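Local coordinates for 1H-3-hydroxy-4-oxoquinoline 2,4-dioxygenase (Pseudomonas putida, PDB 3IBT), which catalyses the cofactor-independent ring cleavage of 3-hydroxy-1H-quinolin-4-one by dioxygen, giving N-formylanthranilate and carbon monoxide, at residues 97-102 and 190-195; 119-124 and 197-202. All coordinates share one frame; numbering follows the deposited sequence.

Contact 1 (97-102 and 190-195); sequences GCWVNI and RTWGSP
Trp99 and Pro195 mark the nearest approach of the two backbones, their CA atoms 7.6 Å apart, where the first turns of helix 97-107 face the bend that ends helix 175-192. The indole of Trp99 does the reaching. Its CG stands anti to the carbonyl carbon (chi1 -59°), which carries the six-membered ring outward to the bend. There Trp99 CZ3 lies 3.4 Å from Trp192 CD1. The Trp99 six-membered and Trp192 five-membered rings tilt by only 27° but are displaced, with little overlap. Next to it, Trp99 CH2 lies 3.8 Å from Pro195 CD. Trp99 belongs to the helix that follows the nucleophile elbow of the alpha/beta-hydrolase fold, just after Ser95, a probable substrate-binding residue. The bend belongs to the helical insertion between strands 115-119 and 207-212, the usual cap position. Trp121 and Tyr189, by contrast, meet Trp99 edge-to-face. An alanine here would remove the whole indole and would probably open a gap between helix 97-107 and the bend, leaving Trp192 and Pro195 without this partner. Gly193 makes the turn; at its phi/psi a side chain would hit Trp192 O, calling for glycine. Ser194 then N-caps the next helix, its OG bonded to Asp197 N.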
loop_
_atom_site.group_PDB
_atom_site.type_symbol
_atom_site.label_atom_id
_atom_site.label_comp_id
_atom_site.label_asym_id
_atom_site.label_seq_id
_atom_site.Cartn_x
_atom_site.Cartn_y
_atom_site.Cartn_z
ATOM N N GLY A 97 -0.611 3.271 -0.803
ATOM C CA GLY A 97 -1.882 2.548 -0.808
ATOM C C GLY A 97 -2.569 2.698 0.546
ATOM O O GLY A 97 -3.779 2.605 0.644
ATOM N N CYS A 98 -1.802 2.957 1.592
ATOM C CA CYS A 98 -2.351 3.091 2.916
ATOM C C CYS A 98 -3.335 4.242 3.110
ATOM O O CYS A 98 -4.385 4.051 3.761
ATOM C CB CYS A 98 -1.203 3.216 3.889
ATOM S SG CYS A 98 -0.024 1.815 3.674
ATOM N N TRP A 99 -3.002 5.426 2.580
ATOM C CA TRP A 99 -3.972 6.514 2.473
ATOM C C TRP A 99 -5.358 5.964 2.033
ATOM O O TRP A 99 -6.375 6.333 2.627
ATOM C CB TRP A 99 -3.533 7.592 1.457
ATOM C CG TRP A 99 -2.263 8.243 1.733
ATOM C CD1 TRP A 99 -1.064 8.012 1.109
ATOM C CD2 TRP A 99 -2.028 9.254 2.720
ATOM N NE1 TRP A 99 -0.092 8.805 1.673
ATOM C CE2 TRP A 99 -0.648 9.568 2.670
ATOM C CE3 TRP A 99 -2.840 9.889 3.680
ATOM C CZ2 TRP A 99 -0.061 10.510 3.521
ATOM C CZ3 TRP A 99 -2.247 10.839 4.541
ATOM C CH2 TRP A 99 -0.871 11.136 4.449
ATOM N N VAL A 100 -5.403 5.107 1.004
ATOM C CA VAL A 100 -6.671 4.450 0.591
ATOM C C VAL A 100 -7.261 3.521 1.694
ATOM O O VAL A 100 -8.425 3.614 2.059
ATOM C CB VAL A 100 -6.477 3.649 -0.750
ATOM C CG1 VAL A 100 -7.756 2.967 -1.193
ATOM C CG2 VAL A 100 -5.886 4.551 -1.858
ATOM N N ASN A 101 -6.423 2.632 2.214
ATOM C CA ASN A 101 -6.754 1.779 3.343
ATOM C C ASN A 101 -7.454 2.540 4.492
ATOM O O ASN A 101 -8.592 2.203 4.879
ATOM C CB ASN A 101 -5.463 1.125 3.838
ATOM C CG ASN A 101 -5.703 0.028 4.847
ATOM O OD1 ASN A 101 -6.771 -0.048 5.476
ATOM N ND2 ASN A 101 -4.697 -0.836 5.026
ATOM N N ILE A 102 -6.795 3.579 5.013
ATOM C CA ILE A 102 -7.362 4.326 6.115
ATOM C C ILE A 102 -8.647 5.050 5.741
ATOM O O ILE A 102 -9.553 5.201 6.566
ATOM C CB ILE A 102 -6.325 5.263 6.731
ATOM C CG1 ILE A 102 -5.192 4.408 7.257
ATOM C CG2 ILE A 102 -6.883 6.031 7.914
ATOM C CD1 ILE A 102 -5.635 3.381 8.250
ATOM N N ARG A 190 -0.033 17.144 2.476
ATOM C CA ARG A 190 -0.426 18.550 2.630
ATOM C C ARG A 190 -1.745 18.656 3.324
ATOM O O ARG A 190 -2.007 19.620 4.000
ATOM C CB ARG A 190 -0.593 19.199 1.266
ATOM C CG ARG A 190 0.645 19.173 0.418
ATOM C CD ARG A 190 1.312 20.565 0.249
ATOM N NE ARG A 190 2.309 20.513 -0.826
ATOM C CZ ARG A 190 2.019 20.341 -2.130
ATOM N NH1 ARG A 190 0.750 20.208 -2.591
ATOM N NH2 ARG A 190 3.023 20.296 -2.996
ATOM N N THR A 191 -2.598 17.661 3.136
ATOM C CA THR A 191 -3.894 17.665 3.785
ATOM C C THR A 191 -3.783 17.292 5.267
ATOM O O THR A 191 -4.322 17.984 6.132
ATOM C CB THR A 191 -4.836 16.733 3.013
ATOM O OG1 THR A 191 -4.939 17.237 1.677
ATOM C CG2 THR A 191 -6.240 16.630 3.656
ATOM N N TRP A 192 -3.054 16.213 5.542
ATOM C CA TRP A 192 -3.121 15.541 6.834
ATOM C C TRP A 192 -1.902 15.811 7.653
ATOM O O TRP A 192 -1.910 15.641 8.891
ATOM C CB TRP A 192 -3.251 14.055 6.616
ATOM C CG TRP A 192 -4.502 13.686 5.872
ATOM C CD1 TRP A 192 -4.599 13.317 4.572
ATOM C CD2 TRP A 192 -5.836 13.675 6.397
ATOM N NE1 TRP A 192 -5.923 13.088 4.240
ATOM C CE2 TRP A 192 -6.699 13.297 5.343
ATOM C CE3 TRP A 192 -6.386 13.952 7.664
ATOM C CZ2 TRP A 192 -8.071 13.176 5.505
ATOM C CZ3 TRP A 192 -7.762 13.829 7.831
ATOM C CH2 TRP A 192 -8.590 13.447 6.748
ATOM N N GLY A 193 -0.843 16.242 6.964
ATOM C CA GLY A 193 0.439 16.500 7.605
ATOM C C GLY A 193 1.248 15.230 7.484
ATOM O O GLY A 193 2.332 15.253 6.911
ATOM N N SER A 194 0.725 14.109 7.988
ATOM C CA SER A 194 1.462 12.875 7.963
ATOM C C SER A 194 0.490 11.758 8.142
ATOM O O SER A 194 -0.583 11.952 8.712
ATOM C CB SER A 194 2.397 12.839 9.174
ATOM O OG SER A 194 1.605 12.848 10.344
ATOM N N PRO A 195 0.870 10.553 7.711
ATOM C CA PRO A 195 0.162 9.367 8.142
ATOM C C PRO A 195 -0.181 9.371 9.624
ATOM O O PRO A 195 -1.297 9.054 9.976
ATOM C CB PRO A 195 1.141 8.279 7.849
ATOM C CG PRO A 195 1.836 8.735 6.684
ATOM C CD PRO A 195 1.951 10.224 6.775
#

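Contact 2 (119-124 and 197-202); sequences IDWLLQ and DRMDSL. Unlike the reference sequence in segment 197-202: Asp200 (reference Glu).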
loop_
_atom_site.group_PDB
_atom_site.type_symbol
_atom_site.label_atom_id
_atom_site.label_comp_id
_atom_site.label_asym_id
_atom_site.label_seq_id
_atom_site.Cartn_x
_atom_site.Cartn_y
_atom_site.Cartn_z
ATOM N N ILE A 119 1.949 -1.351 5.278
ATOM C CA ILE A 119 3.297 -1.842 5.126
ATOM C C ILE A 119 4.158 -0.719 4.555
ATOM O O ILE A 119 3.867 -0.183 3.492
ATOM C CB ILE A 119 3.340 -3.073 4.213
ATOM C CG1 ILE A 119 2.500 -4.193 4.820
ATOM C CG2 ILE A 119 4.758 -3.530 3.992
ATOM C CD1 ILE A 119 2.445 -5.431 4.004
ATOM N N ASP A 120 5.208 -0.343 5.265
ATOM C CA ASP A 120 6.185 0.546 4.700
ATOM C C ASP A 120 5.600 1.823 4.159
ATOM O O ASP A 120 5.893 2.226 3.030
ATOM C CB ASP A 120 7.073 -0.129 3.659
ATOM C CG ASP A 120 8.548 0.173 3.928
ATOM O OD1 ASP A 120 9.263 -0.768 4.335
ATOM O OD2 ASP A 120 8.984 1.365 3.830
ATOM N N TRP A 121 4.783 2.444 5.008
ATOM C CA TRP A 121 4.212 3.763 4.835
ATOM C C TRP A 121 5.056 4.728 5.656
ATOM O O TRP A 121 5.195 4.540 6.886
ATOM C CB TRP A 121 2.878 3.728 5.519
ATOM C CG TRP A 121 1.954 4.781 5.111
ATOM C CD1 TRP A 121 2.059 5.593 4.038
ATOM C CD2 TRP A 121 0.722 5.097 5.740
ATOM N NE1 TRP A 121 0.986 6.406 3.971
ATOM C CE2 TRP A 121 0.132 6.113 4.993
ATOM C CE3 TRP A 121 0.060 4.612 6.878
ATOM C CZ2 TRP A 121 -1.108 6.673 5.325
ATOM C CZ3 TRP A 121 -1.192 5.157 7.214
ATOM C CH2 TRP A 121 -1.761 6.177 6.427
ATOM N N LEU A 122 5.594 5.761 4.996
ATOM C CA LEU A 122 6.477 6.722 5.639
ATOM C C LEU A 122 5.687 7.633 6.572
ATOM O O LEU A 122 4.963 8.543 6.141
ATOM C CB LEU A 122 7.248 7.509 4.575
ATOM C CG LEU A 122 8.211 8.618 4.992
ATOM C CD1 LEU A 122 9.483 8.098 5.665
ATOM C CD2 LEU A 122 8.535 9.446 3.765
ATOM N N LEU A 123 5.827 7.366 7.864
ATOM C CA LEU A 123 4.931 7.963 8.829
ATOM C C LEU A 123 5.141 9.463 8.989
ATOM O O LEU A 123 4.245 10.179 9.486
ATOM C CB LEU A 123 5.048 7.266 10.165
ATOM C CG LEU A 123 4.636 5.817 10.082
ATOM C CD1 LEU A 123 4.945 5.169 11.408
ATOM C CD2 LEU A 123 3.179 5.606 9.725
ATOM N N GLN A 124 6.278 9.967 8.512
ATOM C CA GLN A 124 6.567 11.351 8.699
ATOM C C GLN A 124 7.397 11.856 7.514
ATOM O O GLN A 124 8.447 11.282 7.215
ATOM C CB GLN A 124 7.336 11.417 9.985
ATOM C CG GLN A 124 7.280 12.739 10.627
ATOM C CD GLN A 124 7.052 12.603 12.117
ATOM O OE1 GLN A 124 5.914 12.303 12.544
ATOM N NE2 GLN A 124 8.118 12.833 12.927
ATOM N N ASP A 197 -0.835 11.842 11.736
ATOM C CA ASP A 197 -1.937 12.766 11.970
ATOM C C ASP A 197 -3.193 12.250 11.334
ATOM O O ASP A 197 -4.260 12.298 11.928
ATOM C CB ASP A 197 -1.632 14.136 11.380
ATOM C CG ASP A 197 -0.523 14.859 12.120
ATOM O OD1 ASP A 197 0.160 14.227 12.940
ATOM O OD2 ASP A 197 -0.333 16.076 11.899
ATOM N N ARG A 198 -3.086 11.780 10.102
ATOM C CA ARG A 198 -4.229 11.129 9.476
ATOM C C ARG A 198 -4.930 10.177 10.467
ATOM O O ARG A 198 -6.113 10.356 10.772
ATOM C CB ARG A 198 -3.773 10.393 8.209
ATOM C CG ARG A 198 -4.808 9.569 7.531
ATOM C CD ARG A 198 -6.043 10.355 7.362
ATOM N NE ARG A 198 -6.979 9.755 6.414
ATOM C CZ ARG A 198 -8.279 9.654 6.658
ATOM N NH1 ARG A 198 -9.099 9.124 5.756
ATOM N NH2 ARG A 198 -8.758 10.085 7.823
HETATM N N MSE A 199 -4.163 9.219 10.993
HETATM C CA MSE A 199 -4.654 8.128 11.820
HETATM C C MSE A 199 -5.187 8.653 13.137
HETATM O O MSE A 199 -6.280 8.271 13.593
HETATM C CB MSE A 199 -3.550 7.073 12.048
HETATM C CG MSE A 199 -3.209 6.234 10.797
HETATM SE SE MSE A 199 -1.786 4.812 10.934
HETATM C CE MSE A 199 -0.144 5.931 11.157
ATOM N N ASP A 200 -4.432 9.561 13.729
ATOM C CA ASP A 200 -4.813 10.161 14.978
ATOM C C ASP A 200 -6.172 10.924 14.876
ATOM O O ASP A 200 -6.809 11.230 15.880
ATOM C CB ASP A 200 -3.657 11.058 15.432
ATOM C CG ASP A 200 -3.500 11.128 16.978
ATOM O OD1 ASP A 200 -4.401 10.616 17.714
ATOM O OD2 ASP A 200 -2.468 11.710 17.454
ATOM N N SER A 201 -6.652 11.179 13.663
ATOM C CA SER A 201 -7.849 11.978 13.502
ATOM C C SER A 201 -9.049 11.168 13.086
ATOM O O SER A 201 -10.106 11.730 12.789
ATOM C CB SER A 201 -7.615 13.094 12.491
ATOM O OG SER A 201 -7.707 12.569 11.184
ATOM N N LEU A 202 -8.901 9.854 13.029
ATOM C CA LEU A 202 -10.090 9.014 12.890
ATOM C C LEU A 202 -10.875 9.125 14.204
ATOM O O LEU A 202 -10.278 9.191 15.291
ATOM C CB LEU A 202 -9.737 7.559 12.586
ATOM C CG LEU A 202 -8.743 7.235 11.472
ATOM C CD1 LEU A 202 -8.219 5.874 11.687
ATOM C CD2 LEU A 202 -9.392 7.269 10.158
#
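Met199 meets Trp121 and Leu123 across this buried, apolar contact, which has no hydrogen bond between its segments. The first interaction is Met-aromatic. Met199 is modelled as selenomethionine, and its SE lies 3.8 Å from Trp121 CZ3. The selenium is 5.1 Å from the centroid of the six-membered ring and 72° off the ring normal, so it sits well to the side of the ring axis. Trp121 CG is anti to the backbone N (chi1 -161°), and this extends the indole toward helix 195-200.

The second interaction is aliphatic. The chain of Met199 bends at its last torsion (chi3 -69°) and turns CE to Leu123, where it meets CD2 at 3.6 Å. The two side chains cross at about a right angle. Ile208 of strand 207-212 also touches Met199.

The polar bonds lie within 197-202 or lead to outside partners. Arg198 O accepts from Ser201 OG at 2.8 Å and from Ser201 N at 3.1 Å, both on the same face of its carbonyl plane. The Arg198 side chain forms a salt bridge with Glu106. Trp121 N is bonded to His210 NE2.

Asp120, directly before Trp121, probably raises the basicity of the active-site His244. Contact 2 thus packs helix 195-200 against the loop after strand 115-119, which is consistent with an active-site loop of the alpha/beta-hydrolase fold.

How the contacts relate
The centres of contact 1 and contact 2 are about 6 Å apart, and the two contacts touch. Their segments alternate along the chain: 97-102, 119-124, 190-195, 197-202. The first two follow neighbouring parallel strands of the central sheet, 89-94 and 115-119, and helix 97-107 is the crossover between those strands. The last two lie on consecutive helices, 175-192 and 195-200, joined by a tight bend, just before strand 207-212. Cys98 packs on Trp121, and Pro195 and Ser194 pack on the backbone of 122-123. The end of the helical insertion is therefore held against helix 97-107, which starts soon after the probable substrate-binding Ser95, and against the loop that holds Asp120, of probable active-site role.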